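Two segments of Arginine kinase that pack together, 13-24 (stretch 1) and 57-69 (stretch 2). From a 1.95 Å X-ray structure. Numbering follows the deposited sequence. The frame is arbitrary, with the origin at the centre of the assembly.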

# COMPACT_ATOMS: atom_id res chain seq x y z
N PHE A 13 0.35 -26.19 -41.64
CA PHE A 13 -0.84 -27.00 -41.45
C PHE A 13 -2.11 -26.16 -41.64
O PHE A 13 -3.08 -26.62 -42.24
N LYS A 14 -2.08 -24.93 -41.14
CA LYS A 14 -3.22 -24.03 -41.26
C LYS A 14 -3.53 -23.69 -42.73
O LYS A 14 -4.69 -23.69 -43.13
N SER A 15 -2.50 -23.41 -43.51
CA SER A 15 -2.69 -23.07 -44.92
C SER A 15 -3.23 -24.25 -45.74
O SER A 15 -3.78 -24.06 -46.82
N LYS A 16 -3.07 -25.46 -45.21
CA LYS A 16 -3.57 -26.66 -45.87
C LYS A 16 -4.88 -27.12 -45.24
O LYS A 16 -5.52 -28.06 -45.73
N ASN A 17 -5.27 -26.44 -44.16
CA ASN A 17 -6.45 -26.80 -43.39
C ASN A 17 -6.40 -28.27 -42.98
O ASN A 17 -7.38 -28.99 -43.07
N ALA A 18 -5.21 -28.70 -42.55
CA ALA A 18 -4.99 -30.08 -42.15
C ALA A 18 -4.88 -30.17 -40.63
O ALA A 18 -4.62 -29.16 -39.96
N PHE A 19 -5.08 -31.36 -40.08
CA PHE A 19 -4.98 -31.58 -38.65
C PHE A 19 -3.60 -31.14 -38.16
O PHE A 19 -2.59 -31.44 -38.79
N PRO A 20 -3.56 -30.39 -37.05
CA PRO A 20 -2.25 -29.91 -36.57
C PRO A 20 -1.44 -31.03 -35.91
O PRO A 20 -1.57 -31.26 -34.70
N ASP A 21 -0.61 -31.70 -36.71
CA ASP A 21 0.33 -32.72 -36.21
C ASP A 21 1.14 -32.34 -34.95
O ASP A 21 1.37 -33.21 -34.10
N PRO A 22 1.61 -31.08 -34.83
CA PRO A 22 2.38 -30.72 -33.63
C PRO A 22 1.66 -30.94 -32.29
O PRO A 22 2.31 -30.89 -31.25
N LEU A 23 0.35 -31.18 -32.31
CA LEU A 23 -0.35 -31.54 -31.08
C LEU A 23 0.09 -32.93 -30.63
O LEU A 23 -0.03 -33.29 -29.46
N ASN A 24 0.60 -33.71 -31.58
CA ASN A 24 1.20 -35.01 -31.30
C ASN A 24 2.72 -34.90 -31.12
O ASN A 24 3.42 -35.91 -31.12
N LEU A 57 -12.30 -23.00 -37.47
CA LEU A 57 -11.80 -23.81 -36.38
C LEU A 57 -10.31 -23.53 -36.19
O LEU A 57 -9.83 -23.38 -35.07
N TRP A 58 -9.59 -23.47 -37.31
CA TRP A 58 -8.16 -23.18 -37.27
C TRP A 58 -7.85 -21.84 -36.61
O TRP A 58 -6.88 -21.73 -35.86
N ASP A 59 -8.67 -20.83 -36.88
CA ASP A 59 -8.52 -19.52 -36.24
C ASP A 59 -8.59 -19.68 -34.72
O ASP A 59 -7.86 -19.03 -33.98
N CYS A 60 -9.48 -20.56 -34.28
CA CYS A 60 -9.70 -20.76 -32.85
C CYS A 60 -8.58 -21.54 -32.18
O CYS A 60 -8.20 -21.24 -31.04
N ILE A 61 -8.03 -22.53 -32.87
CA ILE A 61 -7.03 -23.40 -32.26
C ILE A 61 -5.60 -22.93 -32.50
O ILE A 61 -4.66 -23.52 -31.97
N ASN A 62 -5.44 -21.87 -33.30
CA ASN A 62 -4.10 -21.48 -33.76
C ASN A 62 -3.08 -21.25 -32.64
O ASN A 62 -1.94 -21.71 -32.74
N SER A 63 -3.49 -20.54 -31.59
CA SER A 63 -2.56 -20.20 -30.52
C SER A 63 -2.03 -21.45 -29.82
O SER A 63 -0.86 -21.52 -29.44
N GLY A 64 -2.90 -22.44 -29.66
CA GLY A 64 -2.54 -23.68 -28.99
C GLY A 64 -1.60 -24.57 -29.79
O GLY A 64 -0.97 -25.47 -29.23
N VAL A 65 -1.53 -24.34 -31.10
CA VAL A 65 -0.61 -25.08 -31.95
C VAL A 65 0.72 -24.33 -32.06
O VAL A 65 1.80 -24.94 -32.01
N VAL A 66 0.63 -23.01 -32.21
CA VAL A 66 1.81 -22.15 -32.24
C VAL A 66 2.55 -22.27 -30.91
O VAL A 66 3.77 -22.43 -30.88
N ASN A 67 1.80 -22.19 -29.82
CA ASN A 67 2.35 -22.31 -28.48
C ASN A 67 1.97 -23.66 -27.88
O ASN A 67 0.97 -23.77 -27.16
N LEU A 68 2.78 -24.67 -28.16
CA LEU A 68 2.49 -26.05 -27.75
C LEU A 68 2.44 -26.22 -26.23
O LEU A 68 1.87 -27.19 -25.72
N ASP A 69 3.05 -25.28 -25.51
CA ASP A 69 3.08 -25.33 -24.05
C ASP A 69 1.80 -24.78 -23.40
O ASP A 69 1.71 -24.68 -22.17

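The indole of Trp 58 dominates this contact, and its chi1 of -111° lies between the standard wells, with chi2 at 110°. Of the 578 Å² buried between the stretches, counting both sides, Trp 58 has 137 Å² covered by stretch 1, the largest share of any residue. Its CA-to-CB bond points toward stretch 1, and the ring meets five residues there.

Over one face lies Lys 14. Its CB sits 3.7 Å from the centroid of the six-membered ring of Trp 58 and 13° off the ring normal, which is the geometry of a CH-pi contact. The Lys 14 CA-to-CB bond runs sideways, but chi1 to chi3 are all t and carry the chain past the ring; chi4, off-well at 100°, places Lys 14 NZ 2.9 Å from Asp 59 OD1, a hydrogen bond within a salt bridge. Asp 59 (chi1 m) starts away from stretch 1, and its carboxylate comes back to meet the ammonium group. Closeness alone does not make a bond here: Lys 14 NZ is 3.3 Å from Asp 59 N, but both are donors.

Two oxygens lie at the ring edge, near its plane; one is hydrogen-bonded. Trp 58 NE1 donates to Ala 18 O at 3.1 Å with an N-H...acceptor angle of 146°, so the one polar atom of the indole is satisfied by a backbone carbonyl. Asn 17, with positive phi in a Schellman motif that ends the preceding helix, turns its t side chain so that OD1 lies 3.2 Å from Trp 58 CD1. A water links the same two residues: its O lies 2.9 Å from Asn 17 OD1 and accepts from Trp 58 N at 3.2 Å.

Two carbons approach the ring obliquely: Phe 13 CB, 3.6 Å from Trp 58 CZ2, and Pro 20 CB, 3.8 Å from Trp 58 CH2. Phe 13 (chi1 m) points toward stretch 2 at CB, yet its phenyl ring leads away.

Beyond the indole the packing becomes apolar. Pro 20 points toward stretch 2 and bridges to the next part of the helix, with CG 4.0 Å from Ile 61 CD1 and CB 3.7 Å from Val 65 CG2. Pro 22 also points in; its CB lies 4.2 Å from Val 65 CG1 and 3.8 Å from Leu 68 CD2. Leu 23 (m, t) leaves the backbone sideways, but its CD2 comes within 4.1 Å of Leu 68 CD2 and 3.9 Å of Gly 64 O. Leu 68, also m, t, points toward stretch 1.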

# COMPACT_ATOMS: atom_id res chain seq x y z
CB PHE A 13 -0.82 -27.66 -40.07
CG PHE A 13 0.27 -28.69 -39.91
CD1 PHE A 13 1.48 -28.35 -39.31
CD2 PHE A 13 0.09 -29.99 -40.36
CE1 PHE A 13 2.48 -29.30 -39.16
CE2 PHE A 13 1.09 -30.94 -40.22
CZ PHE A 13 2.29 -30.59 -39.62
CB LYS A 14 -2.99 -22.74 -40.46
CG LYS A 14 -4.15 -21.76 -40.53
CD LYS A 14 -3.97 -20.61 -39.56
CE LYS A 14 -5.10 -19.59 -39.68
NZ LYS A 14 -6.13 -19.75 -38.62
CB SER A 15 -1.38 -22.57 -45.53
OG SER A 15 -0.38 -23.57 -45.47
CB LYS A 16 -2.55 -27.79 -45.78
CG LYS A 16 -1.37 -27.62 -46.72
CD LYS A 16 -0.38 -28.77 -46.59
CE LYS A 16 1.01 -28.26 -46.25
NZ LYS A 16 1.99 -29.37 -46.03
CB ASN A 17 -7.73 -26.50 -44.17
CG ASN A 17 -8.94 -26.28 -43.27
OD1 ASN A 17 -8.81 -25.85 -42.12
ND2 ASN A 17 -10.13 -26.57 -43.80
CB ALA A 18 -3.73 -30.62 -42.81
CB PHE A 19 -5.21 -33.05 -38.31
CG PHE A 19 -5.19 -33.35 -36.84
CD1 PHE A 19 -4.02 -33.75 -36.22
CD2 PHE A 19 -6.34 -33.22 -36.07
CE1 PHE A 19 -3.99 -34.02 -34.86
CE2 PHE A 19 -6.32 -33.49 -34.72
CZ PHE A 19 -5.14 -33.89 -34.11
CB PRO A 20 -2.63 -28.83 -35.54
CG PRO A 20 -3.96 -29.26 -35.03
CD PRO A 20 -4.67 -29.94 -36.19
CB ASP A 21 1.29 -33.18 -37.32
CG ASP A 21 0.65 -34.17 -38.28
OD1 ASP A 21 -0.44 -34.69 -37.98
OD2 ASP A 21 1.27 -34.43 -39.34
CB PRO A 22 2.66 -29.23 -33.83
CG PRO A 22 2.72 -29.07 -35.30
CD PRO A 22 1.68 -30.01 -35.84
CB LEU A 23 -1.86 -31.44 -31.26
CG LEU A 23 -2.39 -30.02 -31.48
CD1 LEU A 23 -3.90 -29.94 -31.41
CD2 LEU A 23 -1.77 -29.07 -30.46
CB ASN A 24 0.87 -36.00 -32.42
CG ASN A 24 -0.61 -36.29 -32.53
OD1 ASN A 24 -1.31 -36.43 -31.53
ND2 ASN A 24 -1.11 -36.36 -33.77
CB LEU A 57 -12.02 -25.29 -36.68
CG LEU A 57 -11.50 -26.33 -35.68
CD1 LEU A 57 -12.25 -26.27 -34.36
CD2 LEU A 57 -11.59 -27.72 -36.29
CB TRP A 58 -7.55 -23.24 -38.67
CG TRP A 58 -6.63 -24.40 -38.83
CD1 TRP A 58 -6.83 -25.52 -39.59
CD2 TRP A 58 -5.36 -24.57 -38.19
NE1 TRP A 58 -5.76 -26.37 -39.46
CE2 TRP A 58 -4.84 -25.81 -38.61
CE3 TRP A 58 -4.61 -23.79 -37.31
CZ2 TRP A 58 -3.60 -26.29 -38.18
CZ3 TRP A 58 -3.38 -24.26 -36.88
CH2 TRP A 58 -2.89 -25.50 -37.31
CB ASP A 59 -9.62 -18.56 -36.69
CG ASP A 59 -9.46 -18.12 -38.13
OD1 ASP A 59 -8.31 -17.89 -38.56
OD2 ASP A 59 -10.49 -18.00 -38.83
CB CYS A 60 -11.03 -21.46 -32.62
SG CYS A 60 -12.45 -20.39 -32.93
CB ILE A 61 -7.14 -24.85 -32.77
CG1 ILE A 61 -6.77 -24.91 -34.26
CG2 ILE A 61 -8.55 -25.41 -32.52
CD1 ILE A 61 -6.65 -26.33 -34.79
CB ASN A 62 -4.15 -20.25 -34.67
CG ASN A 62 -2.82 -19.99 -35.36
OD1 ASN A 62 -2.27 -20.88 -36.02
ND2 ASN A 62 -2.29 -18.79 -35.20
CB SER A 63 -3.20 -19.26 -29.51
OG SER A 63 -2.26 -18.84 -28.55
CB VAL A 65 -1.18 -25.31 -33.36
CG1 VAL A 65 -0.29 -26.27 -34.13
CG2 VAL A 65 -2.60 -25.86 -33.27
CB VAL A 66 1.44 -20.68 -32.50
CG1 VAL A 66 2.64 -19.76 -32.26
CG2 VAL A 66 0.90 -20.50 -33.91
CB ASN A 67 1.84 -21.17 -27.59
CG ASN A 67 2.02 -19.81 -28.23
OD1 ASN A 67 3.14 -19.28 -28.29
ND2 ASN A 67 0.93 -19.23 -28.73
CB LEU A 68 3.52 -27.01 -28.35
CG LEU A 68 3.44 -27.18 -29.87
CD1 LEU A 68 4.66 -27.92 -30.39
CD2 LEU A 68 2.15 -27.90 -30.27
CB ASP A 69 4.29 -24.56 -23.53
CG ASP A 69 4.29 -23.10 -23.95
OD1 ASP A 69 3.84 -22.81 -25.08
OD2 ASP A 69 4.73 -22.25 -23.15
O HOH W 1 -10.62 -24.82 -40.08